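Local atomic coordinates of Cif-like 1 (Burkholderia cenocepacia, PDB entry 7JQY), a protein that probably hydrolyses epoxides, as a Cif-like epoxide hydrolase with the alpha/beta hydrolase fold. Residues G17-F22 and W61-H66; A70-Y76 and L299-R303; K91-Y96 and R222-L227. The protein carries 1 engineered substitution. One frame throughout, in Å; residues are numbered along the deposited sequence.

Interaction 1: G17-F22 and W61-H66; sequences GLPAGF and WYTWRH
Arg-65 and Leu-18 have the largest shares of this contact, with Gly-17 and Phe-22 close behind. Leu-18 reaches across with one methyl. Its CD2 lies 3.6 Å from Tyr-62 CE1 and 3.9 Å from Arg-65 CB. The same methyl stands over the centre of the Phe-22 ring, so it is held between that ring of its own loop and the Tyr-62 and Arg-65 side chains. Arg-65 has CG between its backbone N and carbonyl carbon (chi1 63°), and from there the chain runs extended to NE. This course lays CD over one face of the Tyr-62 ring, toward the rim. Arg-65 NH1 then donates to Tyr-62 O at 2.9 Å. That bond reaches the carbonyl from above its plane, on the face opposite to Arg-65 N, so two donors of one residue hold this oxygen. The polar link between the loops is water 1. It accepts from Arg-65 NE at 2.8 Å, donates to Gly-17 O at 3.0 Å and also binds His-66 NE2. Phe-22 meets Trp-61 with planes 24° apart, but the rings are slid past each other and barely overlap. Their closest atoms, Phe-22 CZ and Trp-61 CZ3, are 3.6 Å apart. Beside them, the Pro-19 ring rests on a backbone carbonyl, with CG 3.4 Å from Arg-65 O. Pro-19 also starts the type II turn that leads to Phe-22. Asp-207 OD1 bonds both Tyr-62 OH and Gly-17 N, and Asp-288 forms a salt bridge with Arg-65 NH2. The contact thus ties the N-terminal loop before helix 22-25 to the loop between strand 50-54 and helix 68-73. Pro-19, Phe-22 and Trp-61 pack on Met-68 or Pro-69 of helix 68-73, and His-66 touches Pro-291 of helix 291-303.

Interaction 2: A70-Y76 and L299-R303; sequences ALAEDGY and LDFFR
The rings of Tyr-76 and Phe-302 meet edge to face. Phe-302 turns its edge toward one face of Tyr-76, with CD2 above the plane and offset toward the rim. The centroids are 5.7 Å apart and the planes stand at 65°. At the edge of the Tyr-76 ring, in its plane, lies Leu-71 O from its own segment. The edge of Phe-302 receives Leu-71 CD2, near the ring plane. Tyr-76 has CG anti to its carbonyl carbon (chi1 -70°), which sends the ring across to the facing helix. Its phenol end packs tightly there, with OH 3.1 Å from Phe-302 CB. Leu-299 CD2 packs against both Leu-71 and Tyr-76. It is 3.9 Å from Leu-71 CD2 and 3.9 Å from Tyr-76 CE2. The Leu-299 side chain slides past Tyr-76 in the opposite direction, while it meets Leu-71 at an oblique angle. The same methyl is 3.7 Å from Asp-74 OD2. That oxygen also forms a salt bridge of 2.9 Å with Arg-303 NH2. The two side chains cross at about a right angle, and carboxylate and guanidinium are tilted 37° to each other. Of the guanidinium, NH2 alone comes within bonding distance; NE is 3.9 Å from Asp-74 OD2. Both residues are exposed, so solvent probably weakens this charge pair. Leu-71, Tyr-76 and Phe-302 all touch Val-51 of strand 50-54, in the central sheet, and Phe-302 meets the ring of His-118. Helix 68-73 ends in a Schellman motif: Tyr-76 N bonds Leu-71 O, Gly-75 N bonds Ala-72 O, and Gly-75 with its positive phi is the C-prime residue. Two helices packed side by side on the central sheet are the layering expected of the alpha/beta hydrolase fold.

Interaction 3: K91-Y96 and R222-L227; sequences KPLGGY and RAGFEL
Pro-92 O is gripped by Arg-222 from across the contact and by Tyr-96 from its own loop. Arg-222 NH1 donates to it at 3.1 Å with an N-H...O angle of 159°, and Tyr-96 OH donates at 2.7 Å. The two donors arrive from opposite faces of the carbonyl plane. Arg-222 NH2 adds a weak bond. In this alpha/beta hydrolase fold, helix 220-229 belongs to the helical insertion that follows strand 140-146 and precedes strand 250-255 in sequence, consistent with the cap of epoxide hydrolases. Here it packs on the loop between strand 77-82 and helix 98-111. Arg-222 NH2 also bonds Lys-91 O at 2.8 Å, from above that carbonyl plane. Both oxygens lie at the edge of the guanidinium, in its plane, so its rotation is well fixed. The bend at chi3 (72°) turns the arginine head toward the loop. Its NE forms a salt bridge with Asp-177 of the third subunit, so this residue also joins two chains of the octamer. Tyr-96 is the main apolar partner. Ala-223 O sits over one face of its ring and Gly-94 O over the other, both toward the rim. Glu-226 CB comes within 3.5 Å of Tyr-96 CD1, and Ala-223 CB within 3.5 Å of Tyr-96 OH. Glu-226 OE2 forms salt bridges with Arg-229 and Arg-176, while OE1 is near water 2, which also lies near Leu-93 O. Leu-227 CD2 touches Tyr-96 CD2 at 4.0 Å.

In the fold
Interactions 1 and 2 follow one another along the chain: residues 61-66 precede helix 68-73, and 70-76 span its last residues and its end. Their centres are 16 Å apart. Helix 291-303 supplies one side of interaction 2 and touches interaction 1 through Trp-64 and His-66. Interaction 3 lies on the other side of the chain's centre from interaction 2, about 32 Å between centres. It is 26 Å from interaction 1, centre to centre, with about 11 Å between nearest atoms. In interaction 3, Leu-227 lies near, without touching, the presumed nucleophile-elbow turn around engineered Ser-123. Interactions 1 and 3 each border another subunit, whereas interaction 2 stays within one chain.

Interaction 1: G17-F22 and W61-H66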
# COMPACT_ATOMS: atom_id res chain seq x y z
N GLY B 17 -0.96 24.82 18.59
CA GLY B 17 -1.59 25.77 17.68
C GLY B 17 -1.03 27.18 17.80
O GLY B 17 -0.11 27.48 18.57
N LEU B 18 -1.61 28.06 16.99
CA LEU B 18 -1.28 29.47 17.04
C LEU B 18 -1.77 30.07 18.36
O LEU B 18 -2.78 29.62 18.92
CB LEU B 18 -1.94 30.21 15.87
CG LEU B 18 -1.60 29.79 14.44
CD1 LEU B 18 -2.54 30.47 13.43
CD2 LEU B 18 -0.15 30.11 14.14
N PRO B 19 -1.07 31.07 18.88
CA PRO B 19 -1.56 31.76 20.08
C PRO B 19 -2.83 32.54 19.79
O PRO B 19 -3.12 32.92 18.65
CB PRO B 19 -0.40 32.69 20.46
CG PRO B 19 0.35 32.90 19.18
CD PRO B 19 0.19 31.65 18.37
N ALA B 20 -3.60 32.78 20.86
CA ALA B 20 -4.89 33.46 20.73
C ALA B 20 -4.74 34.82 20.04
O ALA B 20 -3.81 35.57 20.33
CB ALA B 20 -5.52 33.65 22.10
N GLY B 21 -5.63 35.11 19.09
CA GLY B 21 -5.62 36.37 18.39
C GLY B 21 -4.69 36.46 17.20
O GLY B 21 -4.69 37.48 16.51
N PHE B 22 -3.88 35.43 16.96
CA PHE B 22 -2.94 35.47 15.85
C PHE B 22 -3.65 35.68 14.51
O PHE B 22 -3.14 36.39 13.63
CB PHE B 22 -2.11 34.19 15.83
CG PHE B 22 -0.91 34.23 14.91
CD1 PHE B 22 -1.06 34.06 13.54
CD2 PHE B 22 0.37 34.41 15.43
CE1 PHE B 22 0.04 34.08 12.70
CE2 PHE B 22 1.47 34.44 14.59
CZ PHE B 22 1.30 34.28 13.23
N TRP B 61 7.56 29.04 8.31
CA TRP B 61 7.32 30.24 9.11
C TRP B 61 6.64 29.92 10.43
O TRP B 61 6.80 30.65 11.41
CB TRP B 61 6.45 31.23 8.31
CG TRP B 61 5.01 30.81 8.25
CD1 TRP B 61 4.42 30.08 7.25
CD2 TRP B 61 4.00 31.06 9.23
NE1 TRP B 61 3.09 29.86 7.56
CE2 TRP B 61 2.81 30.46 8.76
CE3 TRP B 61 3.97 31.73 10.46
CZ2 TRP B 61 1.61 30.51 9.48
CZ3 TRP B 61 2.78 31.79 11.16
CH2 TRP B 61 1.62 31.18 10.67
N TYR B 62 5.87 28.83 10.47
CA TYR B 62 5.05 28.50 11.63
C TYR B 62 5.87 28.37 12.91
O TYR B 62 5.31 28.42 14.01
CB TYR B 62 4.27 27.21 11.34
CG TYR B 62 3.33 26.72 12.44
CD1 TYR B 62 2.06 27.27 12.60
CD2 TYR B 62 3.71 25.68 13.28
CE1 TYR B 62 1.20 26.80 13.59
CE2 TYR B 62 2.85 25.21 14.27
CZ TYR B 62 1.60 25.77 14.42
OH TYR B 62 0.75 25.30 15.40
N THR B 63 7.19 28.19 12.80
CA THR B 63 8.00 28.05 14.00
C THR B 63 8.10 29.34 14.80
O THR B 63 8.38 29.29 16.00
CB THR B 63 9.40 27.52 13.64
OG1 THR B 63 10.02 27.02 14.82
CG2 THR B 63 10.28 28.60 13.03
N TRP B 64 7.82 30.49 14.19
CA TRP B 64 7.88 31.79 14.85
C TRP B 64 6.54 32.21 15.44
O TRP B 64 6.39 33.38 15.81
CB TRP B 64 8.36 32.86 13.86
CG TRP B 64 9.66 32.51 13.21
CD1 TRP B 64 9.84 32.07 11.94
CD2 TRP B 64 10.96 32.55 13.80
NE1 TRP B 64 11.16 31.84 11.69
CE2 TRP B 64 11.88 32.13 12.82
CE3 TRP B 64 11.43 32.90 15.07
CZ2 TRP B 64 13.25 32.05 13.07
CZ3 TRP B 64 12.81 32.83 15.32
CH2 TRP B 64 13.69 32.40 14.32
N ARG B 65 5.58 31.28 15.54
CA ARG B 65 4.22 31.65 15.90
C ARG B 65 4.12 32.32 17.26
O ARG B 65 3.25 33.18 17.47
CB ARG B 65 3.33 30.41 15.87
CG ARG B 65 3.72 29.36 16.87
CD ARG B 65 3.12 28.02 16.52
NE ARG B 65 3.57 26.98 17.43
CZ ARG B 65 4.69 26.30 17.28
NH1 ARG B 65 5.49 26.55 16.24
NH2 ARG B 65 5.02 25.37 18.18
N HIS B 66 5.00 31.95 18.20
CA HIS B 66 4.96 32.52 19.54
C HIS B 66 5.87 33.72 19.69
O HIS B 66 5.85 34.36 20.75
CB HIS B 66 5.38 31.47 20.59
CG HIS B 66 4.45 30.30 20.66
ND1 HIS B 66 3.13 30.42 21.01
CD2 HIS B 66 4.66 28.98 20.42
CE1 HIS B 66 2.56 29.22 20.99
NE2 HIS B 66 3.47 28.33 20.64
O HOH W 1 2.22 25.96 19.72

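Interaction 2: A70-Y76 and L299-R303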
# COMPACT_ATOMS: atom_id res chain seq x y z
N ALA B 70 4.60 39.26 19.93
CA ALA B 70 5.30 40.19 20.81
C ALA B 70 6.16 41.17 20.02
O ALA B 70 6.29 42.34 20.40
CB ALA B 70 6.14 39.42 21.83
N LEU B 71 6.78 40.71 18.92
CA LEU B 71 7.56 41.62 18.10
C LEU B 71 6.68 42.70 17.47
O LEU B 71 7.03 43.88 17.48
CB LEU B 71 8.29 40.85 17.00
CG LEU B 71 9.51 40.03 17.41
CD1 LEU B 71 10.08 39.30 16.21
CD2 LEU B 71 10.55 40.95 18.04
N ALA B 72 5.52 42.30 16.96
CA ALA B 72 4.64 43.25 16.31
C ALA B 72 3.96 44.18 17.31
O ALA B 72 3.59 45.30 16.95
CB ALA B 72 3.59 42.51 15.49
N GLU B 73 3.75 43.73 18.56
CA GLU B 73 3.03 44.62 19.47
C GLU B 73 3.96 45.76 19.91
O GLU B 73 3.48 46.79 20.40
CB GLU B 73 2.44 43.82 20.65
CG GLU B 73 1.31 42.82 20.34
CD GLU B 73 0.80 42.00 21.51
OE1 GLU B 73 1.44 42.05 22.60
OE2 GLU B 73 -0.03 41.08 21.21
N ASP B 74 5.29 45.58 19.76
CA ASP B 74 6.29 46.61 20.07
C ASP B 74 6.61 47.47 18.86
O ASP B 74 7.65 48.15 18.85
CB ASP B 74 7.60 45.98 20.55
CG ASP B 74 7.80 46.13 22.04
OD1 ASP B 74 6.79 46.22 22.77
OD2 ASP B 74 8.98 46.18 22.48
N GLY B 75 5.76 47.46 17.84
CA GLY B 75 5.90 48.34 16.70
C GLY B 75 6.77 47.82 15.58
O GLY B 75 7.04 48.58 14.63
N TYR B 76 7.21 46.56 15.63
CA TYR B 76 8.01 46.01 14.55
C TYR B 76 7.13 45.46 13.44
O TYR B 76 6.02 44.97 13.67
CB TYR B 76 8.94 44.91 15.08
CG TYR B 76 10.04 45.46 15.96
CD1 TYR B 76 11.07 46.22 15.42
CD2 TYR B 76 10.04 45.23 17.33
CE1 TYR B 76 12.08 46.73 16.22
CE2 TYR B 76 11.05 45.74 18.14
CZ TYR B 76 12.07 46.49 17.58
OH TYR B 76 13.06 46.99 18.38
N LEU B 299 13.89 41.35 22.05
CA LEU B 299 13.46 42.72 22.32
C LEU B 299 14.57 43.52 23.00
O LEU B 299 14.79 44.69 22.65
CB LEU B 299 12.17 42.72 23.14
CG LEU B 299 10.96 42.31 22.28
CD1 LEU B 299 9.68 42.17 23.08
CD2 LEU B 299 10.78 43.29 21.13
N ASP B 300 15.29 42.90 23.95
CA ASP B 300 16.41 43.58 24.59
C ASP B 300 17.50 43.92 23.59
O ASP B 300 18.07 45.02 23.61
CB ASP B 300 17.02 42.68 25.66
CG ASP B 300 16.40 42.88 27.00
OD1 ASP B 300 15.88 43.98 27.24
OD2 ASP B 300 16.42 41.93 27.81
N PHE B 301 17.76 43.00 22.66
CA PHE B 301 18.78 43.20 21.65
C PHE B 301 18.39 44.30 20.66
O PHE B 301 19.26 45.03 20.18
CB PHE B 301 19.03 41.87 20.94
CG PHE B 301 20.08 41.93 19.88
CD1 PHE B 301 21.29 42.54 20.12
CD2 PHE B 301 19.86 41.33 18.65
CE1 PHE B 301 22.27 42.57 19.16
CE2 PHE B 301 20.83 41.36 17.68
CZ PHE B 301 22.04 41.98 17.93
N PHE B 302 17.10 44.44 20.37
CA PHE B 302 16.66 45.38 19.35
C PHE B 302 16.48 46.81 19.86
O PHE B 302 16.31 47.71 19.05
CB PHE B 302 15.35 44.89 18.72
CG PHE B 302 15.50 43.67 17.84
CD1 PHE B 302 16.75 43.26 17.39
CD2 PHE B 302 14.38 42.94 17.45
CE1 PHE B 302 16.88 42.14 16.59
CE2 PHE B 302 14.51 41.82 16.65
CZ PHE B 302 15.76 41.42 16.22
N ARG B 303 16.49 46.99 21.17
CA ARG B 303 16.33 48.29 21.80
C ARG B 303 17.69 48.93 22.00
O ARG B 303 17.86 50.10 21.75
CB ARG B 303 15.65 48.14 23.14
CG ARG B 303 14.14 48.07 23.11
CD ARG B 303 13.57 47.55 24.43
NE ARG B 303 12.43 46.67 24.23
CZ ARG B 303 11.53 46.37 25.16
NH1 ARG B 303 11.61 46.88 26.35
NH2 ARG B 303 10.54 45.56 24.88

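Interaction 3: K91-Y96 and R222-L227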
# COMPACT_ATOMS: atom_id res chain seq x y z
N LYS B 91 9.07 25.60 -5.47
CA LYS B 91 10.14 24.61 -5.36
C LYS B 91 10.87 24.52 -6.69
O LYS B 91 10.70 23.54 -7.43
CB LYS B 91 9.61 23.24 -4.94
CG LYS B 91 9.23 23.13 -3.47
CD LYS B 91 7.74 23.33 -3.29
CE LYS B 91 7.33 23.27 -1.82
NZ LYS B 91 6.01 23.95 -1.63
N PRO B 92 11.71 25.50 -7.02
CA PRO B 92 12.43 25.46 -8.30
C PRO B 92 13.51 24.38 -8.33
O PRO B 92 13.74 23.69 -7.33
CB PRO B 92 13.04 26.86 -8.42
CG PRO B 92 13.13 27.35 -7.02
CD PRO B 92 11.97 26.75 -6.28
N LEU B 93 14.15 24.21 -9.50
CA LEU B 93 15.17 23.18 -9.66
C LEU B 93 16.41 23.48 -8.82
O LEU B 93 16.97 22.58 -8.18
CB LEU B 93 15.54 23.07 -11.14
CG LEU B 93 16.72 22.18 -11.54
CD1 LEU B 93 16.35 20.72 -11.37
CD2 LEU B 93 17.13 22.47 -12.97
N GLY B 94 16.87 24.73 -8.82
CA GLY B 94 18.09 25.08 -8.13
C GLY B 94 18.01 26.38 -7.37
O GLY B 94 16.92 26.90 -7.13
N GLY B 95 19.17 26.95 -7.04
CA GLY B 95 19.23 28.14 -6.21
C GLY B 95 19.19 27.84 -4.73
O GLY B 95 18.78 28.70 -3.94
N TYR B 96 19.63 26.65 -4.32
CA TYR B 96 19.54 26.24 -2.92
C TYR B 96 20.86 26.41 -2.16
O TYR B 96 20.94 25.99 -1.00
CB TYR B 96 19.04 24.80 -2.83
CG TYR B 96 17.61 24.66 -3.31
CD1 TYR B 96 17.32 24.00 -4.50
CD2 TYR B 96 16.56 25.24 -2.61
CE1 TYR B 96 16.03 23.90 -4.95
CE2 TYR B 96 15.27 25.14 -3.05
CZ TYR B 96 15.00 24.47 -4.23
OH TYR B 96 13.71 24.38 -4.68
N ARG B 222 12.38 17.06 -1.83
CA ARG B 222 13.49 17.31 -2.74
C ARG B 222 14.12 18.66 -2.48
O ARG B 222 15.34 18.78 -2.31
CB ARG B 222 13.02 17.23 -4.20
CG ARG B 222 14.02 17.85 -5.17
CD ARG B 222 13.55 17.85 -6.63
NE ARG B 222 12.49 18.82 -6.88
CZ ARG B 222 12.68 20.13 -6.93
NH1 ARG B 222 13.89 20.63 -6.73
NH2 ARG B 222 11.66 20.95 -7.18
N ALA B 223 13.29 19.70 -2.42
CA ALA B 223 13.81 21.05 -2.22
C ALA B 223 14.52 21.16 -0.88
O ALA B 223 15.55 21.83 -0.77
CB ALA B 223 12.69 22.07 -2.31
N GLY B 224 13.96 20.54 0.16
CA GLY B 224 14.62 20.56 1.46
C GLY B 224 15.98 19.88 1.43
O GLY B 224 16.95 20.41 1.96
N PHE B 225 16.07 18.74 0.75
CA PHE B 225 17.33 17.99 0.72
C PHE B 225 18.39 18.69 -0.12
O PHE B 225 19.59 18.49 0.11
CB PHE B 225 17.09 16.57 0.21
CG PHE B 225 16.28 15.73 1.14
CD1 PHE B 225 16.35 15.93 2.52
CD2 PHE B 225 15.44 14.74 0.65
CE1 PHE B 225 15.59 15.15 3.38
CE2 PHE B 225 14.68 13.97 1.51
CZ PHE B 225 14.76 14.17 2.88
N GLU B 226 17.97 19.48 -1.12
CA GLU B 226 18.92 20.24 -1.93
C GLU B 226 19.63 21.33 -1.13
O GLU B 226 20.71 21.77 -1.52
CB GLU B 226 18.20 20.86 -3.13
CG GLU B 226 17.68 19.86 -4.15
CD GLU B 226 18.78 19.13 -4.90
OE1 GLU B 226 19.86 19.72 -5.09
OE2 GLU B 226 18.57 17.96 -5.29
N LEU B 227 19.03 21.78 -0.02
CA LEU B 227 19.77 22.66 0.88
C LEU B 227 21.01 21.97 1.41
O LEU B 227 22.09 22.57 1.48
CB LEU B 227 18.88 23.09 2.04
CG LEU B 227 17.53 23.71 1.70
CD1 LEU B 227 16.59 23.73 2.92
CD2 LEU B 227 17.78 25.10 1.21
O HOH W 2 19.32 22.11 -6.66
O HOH W 3 16.59 20.08 -7.47